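Local coordinates for tyrosinase (Burkholderia thailandensis, PDB 5ZRD) that uses a coupled dicopper centre to hydroxylate monophenols to catechols and to oxidise catechols to quinones, and produces catechol derivatives efficiently at acidic pH, at the interface of chains A and B and the interface of chains A and C. Sequence-based numbering; all coordinates share one arbitrary frame. Chains: chain A/B/C, Tyrosinase.

Contact 1: the interface of chains A and B. Residues chain A 264, 428, 430, 432, 483, 485, 533; chain B 344-345, 366.
The guanidinium of B:Arg344 reaches over the surface of chain A, where the methyl CG2 of A:Thr430 sits above one face of it, 3.5 Å from the plane and displaced toward the rim. The two side chains meet tip to tip. At the NH1 end the group points to the carboxylate of A:Glu533, whose OE2 forms a long salt bridge of 3.9 Å with B:Arg344 NH1. The two planes are 74° apart, so the pair is not a coplanar, two-pronged one, and the attraction is probably weak at this length. At the NH2 end, the side chain of the poorly ordered A:Ile432 crosses the arginine obliquely and brings CD1 to NH2.

Further back, the aliphatic stem of the arginine is flanked by chain A. A:Ser264 CB lies 3.9 Å from B:Arg344 CG, and A:Thr428 CG2 is 4.1 Å from B:Arg344 CD. The neighbouring B:Asn345 stands tip to tip with A:Val485 and with the poorly ordered A:Asp483. Oxygen faces oxygen at A:Asp483, OD2 lying 3.5 Å from B:Asn345 OD1, so any attraction there would be a long-range one to B:Arg344. B:Ser366 brings its CB to the same acid.

A water also bridges the chains. A:Ser264 OG lies 2.8 Å from this water, the carbonyl O of B:Arg344 also reaches it, and B:Asn345 ND2 meets the water at 3.1 Å with a nearly straight N-H (166°).

Strands 426-430, 485-489 and 531-534, helix 256-265 and the loop residues A:Ile432 and A:Asp483 supply this surface; chain B contributes loops. A:Thr430 keeps OG1 in the crowded position, and CG2 is the branch offered to the guanidinium. The patch is part of a two-fold symmetric interface of the deposited tetramer, which may or may not form in solution. In B:Arg344, CG nearly eclipses the backbone N (chi1 12°), and the chain then bends at chi3 to lay the guanidinium against A:Thr430 CG2.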
loop_
_atom_site.group_PDB
_atom_site.type_symbol
_atom_site.label_atom_id
_atom_site.label_comp_id
_atom_site.label_asym_id
_atom_site.label_seq_id
_atom_site.Cartn_x
_atom_site.Cartn_y
_atom_site.Cartn_z
ATOM N N SER A 264 -21.279 -27.669 15.586
ATOM C CA SER A 264 -21.394 -26.846 16.808
ATOM C C SER A 264 -22.863 -26.477 17.080
ATOM O O SER A 264 -23.128 -25.988 18.147
ATOM C CB SER A 264 -20.522 -25.595 16.767
ATOM O OG SER A 264 -19.118 -25.895 16.747
ATOM N N THR A 428 -16.025 -30.811 22.436
ATOM C CA THR A 428 -15.658 -29.683 21.648
ATOM C C THR A 428 -14.338 -29.138 22.216
ATOM O O THR A 428 -14.229 -28.854 23.399
ATOM C CB THR A 428 -16.769 -28.616 21.640
ATOM O OG1 THR A 428 -18.020 -29.115 21.144
ATOM C CG2 THR A 428 -16.379 -27.408 20.812
ATOM N N THR A 430 -11.655 -26.102 21.938
ATOM C CA THR A 430 -11.377 -24.738 21.494
ATOM C C THR A 430 -10.107 -24.235 22.183
ATOM O O THR A 430 -10.085 -24.013 23.361
ATOM C CB THR A 430 -12.573 -23.797 21.716
ATOM O OG1 THR A 430 -12.965 -23.746 23.089
ATOM C CG2 THR A 430 -13.772 -24.191 20.879
ATOM N N ILE A 432 -8.999 -21.373 20.685
ATOM C CA ILE A 432 -9.288 -20.347 19.646
ATOM C C ILE A 432 -8.085 -19.393 19.502
ATOM O O ILE A 432 -7.867 -18.827 18.425
ATOM C CB ILE A 432 -10.618 -19.600 19.947
ATOM C CG1 ILE A 432 -11.846 -20.513 19.800
ATOM C CG2 ILE A 432 -10.750 -18.349 19.084
ATOM C CD1 ILE A 432 -13.175 -19.866 20.152
ATOM N N ASP A 483 -9.311 -19.611 14.464
ATOM C CA ASP A 483 -10.084 -20.417 15.424
ATOM C C ASP A 483 -9.641 -21.878 15.336
ATOM O O ASP A 483 -9.820 -22.524 14.298
ATOM C CB ASP A 483 -11.621 -20.376 15.099
ATOM C CG ASP A 483 -12.424 -19.331 15.939
ATOM O OD1 ASP A 483 -12.386 -18.123 15.596
ATOM O OD2 ASP A 483 -13.143 -19.723 16.908
ATOM N N VAL A 485 -11.195 -24.998 16.370
ATOM C CA VAL A 485 -12.400 -25.630 16.917
ATOM C C VAL A 485 -12.489 -27.038 16.327
ATOM O O VAL A 485 -12.391 -27.194 15.151
ATOM C CB VAL A 485 -13.668 -24.792 16.663
ATOM C CG1 VAL A 485 -13.667 -24.196 15.284
ATOM C CG2 VAL A 485 -14.927 -25.596 16.887
ATOM N N GLU A 533 -15.141 -28.855 26.200
ATOM C CA GLU A 533 -16.537 -28.756 26.564
ATOM C C GLU A 533 -17.226 -30.038 26.092
ATOM O O GLU A 533 -16.879 -30.597 25.059
ATOM C CB GLU A 533 -17.038 -27.432 25.983
ATOM C CG GLU A 533 -18.505 -27.326 25.651
ATOM C CD GLU A 533 -18.810 -25.989 24.983
ATOM O OE1 GLU A 533 -20.009 -25.724 24.681
ATOM O OE2 GLU A 533 -17.836 -25.207 24.758
ATOM N N ARG B 344 -20.831 -21.064 18.151
ATOM C CA ARG B 344 -19.462 -20.759 17.744
ATOM C C ARG B 344 -19.346 -20.790 16.216
ATOM O O ARG B 344 -19.815 -21.708 15.573
ATOM C CB ARG B 344 -18.411 -21.667 18.404
ATOM C CG ARG B 344 -18.903 -22.905 19.148
ATOM C CD ARG B 344 -17.749 -23.678 19.826
ATOM N NE ARG B 344 -17.464 -23.293 21.219
ATOM C CZ ARG B 344 -16.736 -22.234 21.612
ATOM N NH1 ARG B 344 -16.664 -21.931 22.905
ATOM N NH2 ARG B 344 -16.085 -21.488 20.725
ATOM N N ASN B 345 -18.729 -19.754 15.660
ATOM C CA ASN B 345 -18.444 -19.629 14.234
ATOM C C ASN B 345 -19.729 -19.468 13.399
ATOM O O ASN B 345 -19.671 -19.555 12.181
ATOM C CB ASN B 345 -17.586 -20.807 13.749
ATOM C CG ASN B 345 -16.185 -20.806 14.341
ATOM O OD1 ASN B 345 -15.507 -19.780 14.386
ATOM N ND2 ASN B 345 -15.745 -21.952 14.829
ATOM N N SER B 366 -12.888 -13.359 15.709
ATOM C CA SER B 366 -14.173 -13.794 16.197
ATOM C C SER B 366 -14.607 -12.930 17.373
ATOM O O SER B 366 -13.797 -12.358 18.097
ATOM C CB SER B 366 -14.162 -15.257 16.550
ATOM O OG SER B 366 -13.946 -15.433 17.932
HETATM O O HOH W 1 -17.880 -24.177 14.902
#

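Contact 2: the interface of chains A and C. Residues chain A 164-168, 187-188, 472; chain C 164-168, 188-189, 472.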
loop_
_atom_site.group_PDB
_atom_site.type_symbol
_atom_site.label_atom_id
_atom_site.label_comp_id
_atom_site.label_asym_id
_atom_site.label_seq_id
_atom_site.Cartn_x
_atom_site.Cartn_y
_atom_site.Cartn_z
ATOM N N GLY A 164 17.260 -11.340 -5.546
ATOM C CA GLY A 164 17.764 -11.329 -4.186
ATOM C C GLY A 164 17.017 -12.269 -3.259
ATOM O O GLY A 164 17.493 -12.516 -2.150
ATOM N N ASP A 165 15.867 -12.819 -3.698
ATOM C CA ASP A 165 14.961 -13.491 -2.791
ATOM C C ASP A 165 14.800 -14.965 -3.095
ATOM O O ASP A 165 14.725 -15.339 -4.242
ATOM C CB ASP A 165 13.604 -12.795 -2.822
ATOM C CG ASP A 165 12.668 -13.241 -1.671
ATOM O OD1 ASP A 165 13.032 -13.123 -0.489
ATOM O OD2 ASP A 165 11.568 -13.723 -1.961
ATOM N N GLY A 166 14.766 -15.795 -2.043
ATOM C CA GLY A 166 14.374 -17.219 -2.140
ATOM C C GLY A 166 13.333 -17.561 -1.082
ATOM O O GLY A 166 13.387 -16.993 0.007
ATOM N N ASN A 167 12.367 -18.448 -1.343
ATOM C CA ASN A 167 11.455 -18.769 -0.235
ATOM C C ASN A 167 10.977 -20.222 -0.353
ATOM O O ASN A 167 11.290 -20.907 -1.335
ATOM C CB ASN A 167 10.312 -17.749 -0.201
ATOM C CG ASN A 167 9.485 -17.889 -1.447
ATOM O OD1 ASN A 167 9.187 -19.008 -1.802
ATOM N ND2 ASN A 167 9.204 -16.811 -2.151
ATOM N N ILE A 168 10.183 -20.670 0.623
ATOM C CA ILE A 168 9.907 -22.089 0.756
ATOM C C ILE A 168 8.851 -22.501 -0.271
ATOM O O ILE A 168 8.652 -23.714 -0.500
ATOM C CB ILE A 168 9.526 -22.496 2.196
ATOM C CG1 ILE A 168 8.298 -21.754 2.717
ATOM C CG2 ILE A 168 10.712 -22.336 3.150
ATOM C CD1 ILE A 168 7.845 -22.221 4.053
ATOM N N GLY A 187 13.479 -24.379 -0.560
ATOM C CA GLY A 187 13.603 -23.061 -1.168
ATOM C C GLY A 187 14.389 -22.062 -0.331
ATOM O O GLY A 187 14.688 -20.998 -0.811
ATOM N N THR A 188 14.666 -22.370 0.930
ATOM C CA THR A 188 15.594 -21.601 1.716
ATOM C C THR A 188 16.765 -22.496 2.141
ATOM O O THR A 188 16.675 -23.736 2.120
ATOM C CB THR A 188 14.967 -20.992 2.978
ATOM O OG1 THR A 188 14.639 -22.090 3.817
ATOM C CG2 THR A 188 13.741 -20.150 2.709
ATOM N N VAL A 472 4.643 -17.810 3.253
ATOM C CA VAL A 472 5.694 -16.786 3.254
ATOM C C VAL A 472 5.041 -15.446 3.586
ATOM O O VAL A 472 4.219 -14.974 2.814
ATOM C CB VAL A 472 6.377 -16.685 1.880
ATOM C CG1 VAL A 472 7.425 -15.580 1.853
ATOM C CG2 VAL A 472 6.956 -18.010 1.442
ATOM N N GLY C 164 9.257 -18.412 6.297
ATOM C CA GLY C 164 9.214 -18.967 4.931
ATOM C C GLY C 164 10.164 -18.289 3.949
ATOM O O GLY C 164 10.324 -18.782 2.828
ATOM N N ASP C 165 10.786 -17.170 4.332
ATOM C CA ASP C 165 11.592 -16.370 3.398
ATOM C C ASP C 165 13.072 -16.392 3.756
ATOM O O ASP C 165 13.436 -16.464 4.905
ATOM C CB ASP C 165 11.120 -14.916 3.399
ATOM C CG ASP C 165 11.668 -14.098 2.211
ATOM O OD1 ASP C 165 11.560 -14.529 1.039
ATOM O OD2 ASP C 165 12.177 -12.986 2.436
ATOM N N GLY C 166 13.906 -16.302 2.738
ATOM C CA GLY C 166 15.347 -16.149 2.889
ATOM C C GLY C 166 15.884 -15.333 1.726
ATOM O O GLY C 166 15.554 -15.583 0.600
ATOM N N ASN C 167 16.660 -14.316 1.986
ATOM C CA ASN C 167 17.118 -13.481 0.883
ATOM C C ASN C 167 18.635 -13.291 1.016
ATOM O O ASN C 167 19.219 -13.654 2.058
ATOM C CB ASN C 167 16.314 -12.178 0.859
ATOM C CG ASN C 167 16.488 -11.377 2.128
ATOM O OD1 ASN C 167 17.599 -11.270 2.639
ATOM N ND2 ASN C 167 15.403 -10.846 2.674
ATOM N N ILE C 168 19.263 -12.630 0.043
ATOM C CA ILE C 168 20.754 -12.464 0.070
ATOM C C ILE C 168 21.238 -11.510 1.173
ATOM O O ILE C 168 22.449 -11.472 1.455
ATOM C CB ILE C 168 21.284 -12.044 -1.305
ATOM C CG1 ILE C 168 20.696 -10.731 -1.825
ATOM C CG2 ILE C 168 21.073 -13.186 -2.287
ATOM C CD1 ILE C 168 21.216 -10.382 -3.187
ATOM N N THR C 188 20.353 -17.272 -0.000
ATOM C CA THR C 188 19.539 -18.172 -0.776
ATOM C C THR C 188 20.297 -19.452 -1.134
ATOM O O THR C 188 21.517 -19.508 -1.088
ATOM C CB THR C 188 19.015 -17.542 -2.070
ATOM O OG1 THR C 188 20.078 -17.493 -3.019
ATOM C CG2 THR C 188 18.409 -16.178 -1.833
ATOM N N PRO C 189 19.544 -20.484 -1.533
ATOM C CA PRO C 189 20.165 -21.788 -1.786
ATOM C C PRO C 189 21.132 -21.686 -2.975
ATOM O O PRO C 189 22.196 -22.293 -2.978
ATOM C CB PRO C 189 18.989 -22.751 -2.057
ATOM C CG PRO C 189 17.827 -22.075 -1.373
ATOM C CD PRO C 189 18.073 -20.608 -1.657
ATOM N N VAL C 472 17.232 -6.601 -2.567
ATOM C CA VAL C 472 16.184 -7.643 -2.597
ATOM C C VAL C 472 14.864 -6.988 -3.008
ATOM O O VAL C 472 14.319 -6.196 -2.244
ATOM C CB VAL C 472 16.037 -8.316 -1.220
ATOM C CG1 VAL C 472 14.886 -9.314 -1.200
ATOM C CG2 VAL C 472 17.326 -8.977 -0.748
HETATM O O HOH W 2 16.159 -18.337 0.293
#
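In A:Asp165 and C:Asp165, CG lies anti to the backbone N (chi1 -168° in A, -166° in C), which swings the carboxylates toward the local two-fold axis. There the side chains cross at about a right angle, with carboxylate planes 40° apart, and A:Asp165 OD1 comes within 2.5 Å of C:Asp165 OD1. So short a separation between two acids suggests that they share a proton in a hydrogen bond, which the low-pH condition of the crystal would help; the coordinates do not show the proton.

The backbones carry the main contact. Strands 165-167 of the two chains run antiparallel, and the central glycines bond to each other in both directions: A:Gly166 N donates to C:Gly166 O at 2.8 Å, and C:Gly166 N to A:Gly166 O at 2.9 Å, each nearly along the C=O axis. The two glycine carbonyl oxygens, A:Gly166 O and C:Gly166 O, lie 2.7 Å apart, a clash of two acceptors that contributes no bond and may reflect the model. Toward the ends, C:Ile168 N donates to A:Gly164 O at 2.8 Å, and A:Ile168 N to C:Gly164 O likewise.

Around this ladder, the CD1 tip of A:Ile168 packs on C:Gly164 CA at 3.6 Å, its CG1 held in the crowded first-torsion position. A:Val472 crosses C:Asp165 obliquely, with CG1 near its CB, and C:Val472 CG1 similarly touches A:Asp165 CB. C:Pro189, at the start of helix 189-200, touches the carbonyl O of A:Gly187 with CG and CD, while a water joins A:Gly187 O to C:Gly166 O.

The result is a short antiparallel sheet between the chains. It joins two tyrosinase subunits in the deposited assembly, though this pairing may not form in solution.

About 35 Å separates the C-alpha centres of contacts 1 and 2, and no residue belongs to both. Chain A is the common partner: it meets B through helix 256-265, strands 426-430, 485-489 and 531-534 and nearby loops, and C through strand 165-167 and its own neighbouring loops. Contact 1 relies on side chains and water, contact 2 on backbone. Because each interface is two-fold symmetric and they use separate surfaces, a subunit can engage two neighbours at once, which fits the four copies in the deposited assembly. That tetramer may or may not be the form present in solution.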